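Long-range contacts in putative cytoplasmic protein (Salmonella typhimurium LT2, PDB 2Q02), which is of unknown function but binds zinc in a xylose isomerase-like TIM barrel and may act as an isomerase: residues T7-R13 with F33-R39; I21-R26 with L59-L65. The contacts are given in a common frame with arbitrary orientation. Numbering follows the deposited sequence.

Overall arrangement
Both contacts lie in the first part of an eight-stranded parallel TIM barrel, on the same side of the chain's centre. Their centres are about 11 Å apart. Contact 1 pairs strands 9-12 and 35-39 in the barrel wall. Contact 2 packs helices 21-30 and 53-62 outside that wall. Their segments alternate along the chain: strand, helix, strand, helix. Helix 21-30 is the crossover between the two strands of contact 1. The contacts also touch directly: Phe-24 CZ of that helix lies 3.5 Å from Ile-11 O, and Leu-65 CD2, just after helix 53-62, lies 3.5 Å from Phe-33 O. Contact 1 reaches residues of the zinc site; contact 2 lies away from it.

Contact 1: T7-R13 with F33-R39; sequences TRFCINR and FNKVELR
This is a buried pairing of two neighbouring parallel strands, 9-12 and 35-39, in the wall of the barrel. The strand axes approach to 4.4 Å and cross at -28°. Ile-11 pairs with Val-36 (CA-CA 4.7 Å) and Asn-12 with Glu-37 (CA-CA 4.6 Å). The ladder runs Ile-11 N to Lys-35 O (3.0 Å), Glu-37 N to Ile-11 O (3.2 Å) and Arg-13 N to Glu-37 O (3.1 Å). Helix 21-30 links the strands, which makes this the first beta-alpha-beta unit of the TIM barrel. Ile-11 and Val-36 share one face. On that side Ile-11 CD1 meets Phe-33 CD2 at 4.2 Å, and Ile-263 of helix 256-271 covers both Ile-11 and Phe-33. Asn-12 (chi1 t) and Glu-37 (chi1 m) share the other face. Asn-12 ND2 gives a weak hydrogen bond to Glu-37 OE1 (2.7 Å). Asn-12 OD1 accepts from Arg-39 NH1 (3.2 Å) and also from the backbone of Lys-14. This face borders the zinc site: Glu-37 OE2 is hydrogen-bonded to Thr-69 and to the zinc ligand His-197, and Arg-39 forms salt bridges with Asp-41 and the zinc ligand Glu-245. At the N-terminal ends, Lys-35 NZ donates to Thr-7 O (3.1 Å) and to Asn-34 OD1 (2.9 Å). A water there bridges Phe-9 O (2.6 Å) and Asn-34 N (2.7 Å).

Contact 2: I21-R26 with L59-L65; sequences IEAFFR and LAEKYGL
Phe-25 (chi1 m) projects from helix 21-30 and overlaps Leu-59, Ala-60, Tyr-63 and Leu-65. Its ring edge meets the backbone of the other helix, with CE2 3.5 Å from Ala-60 N. Leu-65 CD1 makes an off-centre CH-pi contact, 4.1 Å from the Phe-25 ring centroid. Residues 21-26 are helical throughout; 59-62 end helix 53-62. The closest CA pairs are Glu-22 with Leu-59 (6.5 Å) and Arg-26 with Tyr-63 (6.4 Å). These are successive outer helices of the TIM barrel, and Phe-25 and Leu-65 also touch Val-36 of strand 35-39. A Schellman motif closes the second helix: Leu-65 N donates a hydrogen bond to Ala-60 O (2.8 Å), Gly-64 N a weak one to Glu-61 O (3.3 Å), and Gly-64 has positive phi. Tyr-63 (chi1 m) lays one ring face over Arg-26 CA, 4.0 Å from the centroid. Tyr-63 OH donates to Glu-22 OE2 (2.6 Å), whose long salt bridge to Lys-62 NZ spans 3.8 Å.

Contact 1: T7-R13 with F33-R39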
loop_
_atom_site.group_PDB
_atom_site.type_symbol
_atom_site.label_atom_id
_atom_site.label_comp_id
_atom_site.label_asym_id
_atom_site.label_seq_id
_atom_site.Cartn_x
_atom_site.Cartn_y
_atom_site.Cartn_z
ATOM N N THR A 7 -5.643 3.905 16.300
ATOM C CA THR A 7 -6.227 2.688 15.698
ATOM C C THR A 7 -6.126 2.608 14.171
ATOM O O THR A 7 -5.983 1.512 13.610
ATOM C CB THR A 7 -7.784 2.676 16.072
ATOM O OG1 THR A 7 -7.937 2.293 17.436
ATOM C CG2 THR A 7 -8.686 1.759 15.179
ATOM N N ARG A 8 -6.289 3.767 13.517
ATOM C CA ARG A 8 -6.325 3.876 12.054
ATOM C C ARG A 8 -4.957 3.766 11.391
ATOM O O ARG A 8 -4.889 3.776 10.170
ATOM C CB ARG A 8 -6.938 5.217 11.608
ATOM C CG ARG A 8 -8.410 5.367 11.911
ATOM C CD ARG A 8 -8.902 6.776 11.595
ATOM N NE ARG A 8 -8.759 7.082 10.176
ATOM C CZ ARG A 8 -8.915 8.294 9.635
ATOM N NH1 ARG A 8 -9.230 9.340 10.377
ATOM N NH2 ARG A 8 -8.731 8.470 8.334
ATOM N N PHE A 9 -3.873 3.701 12.160
ATOM C CA PHE A 9 -2.538 3.576 11.559
ATOM C C PHE A 9 -2.144 2.117 11.374
ATOM O O PHE A 9 -2.498 1.254 12.179
ATOM C CB PHE A 9 -1.484 4.355 12.359
ATOM C CG PHE A 9 -1.597 5.848 12.207
ATOM C CD1 PHE A 9 -1.363 6.453 10.971
ATOM C CD2 PHE A 9 -1.930 6.654 13.293
ATOM C CE1 PHE A 9 -1.481 7.825 10.794
ATOM C CE2 PHE A 9 -2.035 8.060 13.134
ATOM C CZ PHE A 9 -1.812 8.640 11.871
ATOM N N CYS A 10 -1.416 1.851 10.287
ATOM C CA CYS A 10 -0.996 0.481 9.904
ATOM C C CYS A 10 0.488 0.500 9.580
ATOM O O CYS A 10 0.992 1.442 8.974
ATOM C CB CYS A 10 -1.786 0.018 8.663
ATOM S SG CYS A 10 -1.413 -1.638 8.002
ATOM N N ILE A 11 1.204 -0.526 9.999
ATOM C CA ILE A 11 2.618 -0.580 9.700
ATOM C C ILE A 11 2.853 -1.610 8.605
ATOM O O ILE A 11 2.610 -2.811 8.788
ATOM C CB ILE A 11 3.469 -0.897 10.944
ATOM C CG1 ILE A 11 3.013 -0.060 12.162
ATOM C CG2 ILE A 11 4.959 -0.687 10.631
ATOM C CD1 ILE A 11 3.016 1.443 11.952
ATOM N N ASN A 12 3.328 -1.125 7.466
ATOM C CA ASN A 12 3.726 -1.991 6.377
ATOM C C ASN A 12 5.096 -2.650 6.710
ATOM O O ASN A 12 6.027 -1.991 7.217
ATOM C CB ASN A 12 3.767 -1.187 5.064
ATOM C CG ASN A 12 3.894 -2.067 3.837
ATOM O OD1 ASN A 12 4.845 -2.837 3.728
ATOM N ND2 ASN A 12 2.947 -1.940 2.894
ATOM N N ARG A 13 5.209 -3.948 6.412
ATOM C CA ARG A 13 6.419 -4.700 6.738
ATOM C C ARG A 13 7.684 -4.260 5.985
ATOM O O ARG A 13 8.781 -4.659 6.374
ATOM C CB ARG A 13 6.211 -6.205 6.548
ATOM C CG ARG A 13 7.300 -7.032 7.207
ATOM C CD ARG A 13 7.189 -8.526 6.930
ATOM N NE ARG A 13 8.291 -9.269 7.572
ATOM C CZ ARG A 13 8.800 -10.417 7.133
ATOM N NH1 ARG A 13 8.315 -10.998 6.045
ATOM N NH2 ARG A 13 9.798 -10.993 7.790
ATOM N N PHE A 33 -0.092 -0.261 18.008
ATOM C CA PHE A 33 -0.906 -0.297 16.788
ATOM C C PHE A 33 -1.450 -1.703 16.629
ATOM O O PHE A 33 -0.945 -2.634 17.229
ATOM C CB PHE A 33 -0.099 0.130 15.556
ATOM C CG PHE A 33 0.462 1.505 15.686
ATOM C CD1 PHE A 33 -0.386 2.610 15.651
ATOM C CD2 PHE A 33 1.819 1.701 15.932
ATOM C CE1 PHE A 33 0.119 3.890 15.814
ATOM C CE2 PHE A 33 2.330 2.979 16.098
ATOM C CZ PHE A 33 1.480 4.072 16.040
ATOM N N ASN A 34 -2.489 -1.845 15.823
ATOM C CA ASN A 34 -3.179 -3.125 15.677
ATOM C C ASN A 34 -3.378 -3.533 14.208
ATOM O O ASN A 34 -4.205 -4.378 13.903
ATOM C CB ASN A 34 -4.534 -3.069 16.395
ATOM C CG ASN A 34 -5.476 -1.992 15.818
ATOM O OD1 ASN A 34 -5.291 -1.483 14.705
ATOM N ND2 ASN A 34 -6.492 -1.648 16.592
ATOM N N LYS A 35 -2.587 -2.944 13.319
ATOM C CA LYS A 35 -2.677 -3.200 11.885
ATOM C C LYS A 35 -1.309 -3.323 11.248
ATOM O O LYS A 35 -0.412 -2.543 11.554
ATOM C CB LYS A 35 -3.462 -2.080 11.188
ATOM C CG LYS A 35 -4.951 -2.065 11.580
ATOM C CD LYS A 35 -5.725 -0.852 11.052
ATOM C CE LYS A 35 -7.203 -1.013 11.314
ATOM N NZ LYS A 35 -7.345 -1.138 12.754
ATOM N N VAL A 36 -1.162 -4.315 10.372
ATOM C CA VAL A 36 0.039 -4.468 9.535
ATOM C C VAL A 36 -0.307 -4.868 8.121
ATOM O O VAL A 36 -1.436 -5.224 7.830
ATOM C CB VAL A 36 1.018 -5.568 10.055
ATOM C CG1 VAL A 36 1.582 -5.188 11.400
ATOM C CG2 VAL A 36 0.316 -6.941 10.126
ATOM N N GLU A 37 0.696 -4.825 7.260
ATOM C CA GLU A 37 0.641 -5.381 5.923
ATOM C C GLU A 37 1.815 -6.329 5.771
ATOM O O GLU A 37 2.942 -5.999 6.167
ATOM C CB GLU A 37 0.790 -4.278 4.867
ATOM C CG GLU A 37 -0.337 -3.256 4.815
ATOM C CD GLU A 37 -0.140 -2.257 3.686
ATOM O OE1 GLU A 37 0.532 -1.218 3.944
ATOM O OE2 GLU A 37 -0.623 -2.533 2.546
ATOM N N LEU A 38 1.569 -7.487 5.173
ATOM C CA LEU A 38 2.652 -8.392 4.779
ATOM C C LEU A 38 2.979 -8.203 3.293
ATOM O O LEU A 38 2.310 -7.444 2.594
ATOM C CB LEU A 38 2.299 -9.849 5.113
ATOM C CG LEU A 38 2.227 -10.225 6.606
ATOM C CD1 LEU A 38 1.871 -11.683 6.776
ATOM C CD2 LEU A 38 3.519 -9.917 7.346
ATOM N N ARG A 39 4.029 -8.874 2.820
ATOM C CA ARG A 39 4.543 -8.650 1.470
ATOM C C ARG A 39 5.303 -9.859 0.865
ATOM O O ARG A 39 6.018 -10.598 1.568
ATOM C CB ARG A 39 5.510 -7.455 1.469
ATOM C CG ARG A 39 5.107 -6.207 2.274
ATOM C CD ARG A 39 6.197 -5.151 2.112
ATOM N NE ARG A 39 6.420 -4.906 0.692
ATOM C CZ ARG A 39 5.797 -3.976 -0.028
ATOM N NH1 ARG A 39 4.946 -3.119 0.520
ATOM N NH2 ARG A 39 6.052 -3.877 -1.312
HETATM O O HOH W 1 -3.138 0.507 14.567
HETATM O O HOH W 2 5.571 -10.647 4.417
#

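Contact 2: I21-R26 with L59-L65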
loop_
_atom_site.group_PDB
_atom_site.type_symbol
_atom_site.label_atom_id
_atom_site.label_comp_id
_atom_site.label_asym_id
_atom_site.label_seq_id
_atom_site.Cartn_x
_atom_site.Cartn_y
_atom_site.Cartn_z
ATOM N N ILE A 21 9.027 -12.261 11.244
ATOM C CA ILE A 21 7.623 -11.903 11.381
ATOM C C ILE A 21 7.208 -11.715 12.844
ATOM O O ILE A 21 6.459 -10.789 13.127
ATOM C CB ILE A 21 6.699 -12.919 10.673
ATOM C CG1 ILE A 21 6.921 -12.846 9.151
ATOM C CG2 ILE A 21 5.236 -12.646 11.027
ATOM C CD1 ILE A 21 6.085 -13.799 8.325
ATOM N N GLU A 22 7.679 -12.570 13.761
ATOM C CA GLU A 22 7.328 -12.400 15.192
ATOM C C GLU A 22 7.968 -11.154 15.810
ATOM O O GLU A 22 7.321 -10.468 16.602
ATOM C CB GLU A 22 7.642 -13.620 16.075
ATOM C CG GLU A 22 7.272 -13.355 17.552
ATOM C CD GLU A 22 7.129 -14.610 18.401
ATOM O OE1 GLU A 22 7.700 -15.652 18.018
ATOM O OE2 GLU A 22 6.458 -14.557 19.467
ATOM N N ALA A 23 9.225 -10.881 15.456
ATOM C CA ALA A 23 9.906 -9.666 15.897
ATOM C C ALA A 23 9.195 -8.415 15.374
ATOM O O ALA A 23 9.069 -7.417 16.071
ATOM C CB ALA A 23 11.369 -9.683 15.436
ATOM N N PHE A 24 8.729 -8.487 14.134
ATOM C CA PHE A 24 8.020 -7.374 13.514
ATOM C C PHE A 24 6.670 -7.143 14.204
ATOM O O PHE A 24 6.344 -6.019 14.585
ATOM C CB PHE A 24 7.861 -7.610 12.007
ATOM C CG PHE A 24 6.900 -6.682 11.350
ATOM C CD1 PHE A 24 7.086 -5.318 11.420
ATOM C CD2 PHE A 24 5.806 -7.171 10.649
ATOM C CE1 PHE A 24 6.200 -4.450 10.820
ATOM C CE2 PHE A 24 4.911 -6.302 10.029
ATOM C CZ PHE A 24 5.107 -4.939 10.128
ATOM N N PHE A 25 5.913 -8.220 14.394
ATOM C CA PHE A 25 4.604 -8.157 15.057
ATOM C C PHE A 25 4.732 -7.671 16.496
ATOM O O PHE A 25 3.902 -6.888 16.961
ATOM C CB PHE A 25 3.914 -9.542 15.061
ATOM C CG PHE A 25 3.279 -9.952 13.731
ATOM C CD1 PHE A 25 3.583 -9.312 12.530
ATOM C CD2 PHE A 25 2.387 -11.017 13.692
ATOM C CE1 PHE A 25 2.997 -9.711 11.344
ATOM C CE2 PHE A 25 1.800 -11.408 12.495
ATOM C CZ PHE A 25 2.111 -10.756 11.330
ATOM N N ARG A 26 5.766 -8.146 17.189
ATOM C CA ARG A 26 6.003 -7.793 18.596
ATOM C C ARG A 26 6.296 -6.286 18.722
ATOM O O ARG A 26 5.832 -5.634 19.654
ATOM C CB ARG A 26 7.138 -8.654 19.201
ATOM C CG ARG A 26 7.400 -8.398 20.690
ATOM C CD ARG A 26 8.390 -9.392 21.301
ATOM N NE ARG A 26 9.609 -9.506 20.497
ATOM C CZ ARG A 26 10.202 -10.647 20.121
ATOM N NH1 ARG A 26 9.737 -11.841 20.500
ATOM N NH2 ARG A 26 11.301 -10.588 19.369
ATOM N N LEU A 59 0.441 -15.879 15.453
ATOM C CA LEU A 59 1.275 -14.721 15.778
ATOM C C LEU A 59 0.453 -13.435 15.740
ATOM O O LEU A 59 0.453 -12.648 16.694
ATOM C CB LEU A 59 2.473 -14.630 14.820
ATOM C CG LEU A 59 3.583 -15.678 15.021
ATOM C CD1 LEU A 59 4.676 -15.501 13.987
ATOM C CD2 LEU A 59 4.176 -15.618 16.415
ATOM N N ALA A 60 -0.275 -13.235 14.652
ATOM C CA ALA A 60 -1.117 -12.051 14.516
ATOM C C ALA A 60 -2.090 -11.939 15.670
ATOM O O ALA A 60 -2.281 -10.864 16.220
ATOM C CB ALA A 60 -1.866 -12.090 13.217
ATOM N N GLU A 61 -2.687 -13.064 16.039
ATOM C CA GLU A 61 -3.664 -13.119 17.119
ATOM C C GLU A 61 -3.011 -12.932 18.506
ATOM O O GLU A 61 -3.605 -12.329 19.405
ATOM C CB GLU A 61 -4.416 -14.439 17.031
ATOM C CG GLU A 61 -5.500 -14.622 18.088
ATOM C CD GLU A 61 -6.256 -15.947 17.939
ATOM O OE1 GLU A 61 -6.331 -16.476 16.790
ATOM O OE2 GLU A 61 -6.783 -16.449 18.966
ATOM N N LYS A 62 -1.793 -13.445 18.662
ATOM C CA LYS A 62 -1.003 -13.291 19.894
ATOM C C LYS A 62 -0.657 -11.828 20.200
ATOM O O LYS A 62 -0.619 -11.422 21.369
ATOM C CB LYS A 62 0.287 -14.118 19.747
ATOM C CG LYS A 62 1.259 -14.090 20.896
ATOM C CD LYS A 62 2.443 -14.991 20.574
ATOM C CE LYS A 62 3.204 -15.399 21.819
ATOM N NZ LYS A 62 3.996 -14.268 22.326
ATOM N N TYR A 63 -0.403 -11.052 19.145
ATOM C CA TYR A 63 -0.040 -9.644 19.282
ATOM C C TYR A 63 -1.205 -8.703 18.940
ATOM O O TYR A 63 -1.025 -7.493 18.832
ATOM C CB TYR A 63 1.201 -9.347 18.435
ATOM C CG TYR A 63 2.401 -10.113 18.932
ATOM C CD1 TYR A 63 3.067 -9.713 20.080
ATOM C CD2 TYR A 63 2.850 -11.249 18.280
ATOM C CE1 TYR A 63 4.172 -10.411 20.556
ATOM C CE2 TYR A 63 3.943 -11.961 18.750
ATOM C CZ TYR A 63 4.604 -11.537 19.889
ATOM O OH TYR A 63 5.690 -12.231 20.368
ATOM N N GLY A 64 -2.400 -9.264 18.802
ATOM C CA GLY A 64 -3.616 -8.483 18.596
ATOM C C GLY A 64 -3.632 -7.648 17.322
ATOM O O GLY A 64 -4.112 -6.513 17.325
ATOM N N LEU A 65 -3.117 -8.219 16.229
ATOM C CA LEU A 65 -2.948 -7.504 14.959
ATOM C C LEU A 65 -3.880 -8.027 13.897
ATOM O O LEU A 65 -4.114 -9.236 13.801
ATOM C CB LEU A 65 -1.522 -7.643 14.431
ATOM C CG LEU A 65 -0.420 -7.273 15.420
ATOM C CD1 LEU A 65 0.939 -7.456 14.765
ATOM C CD2 LEU A 65 -0.593 -5.851 15.943
#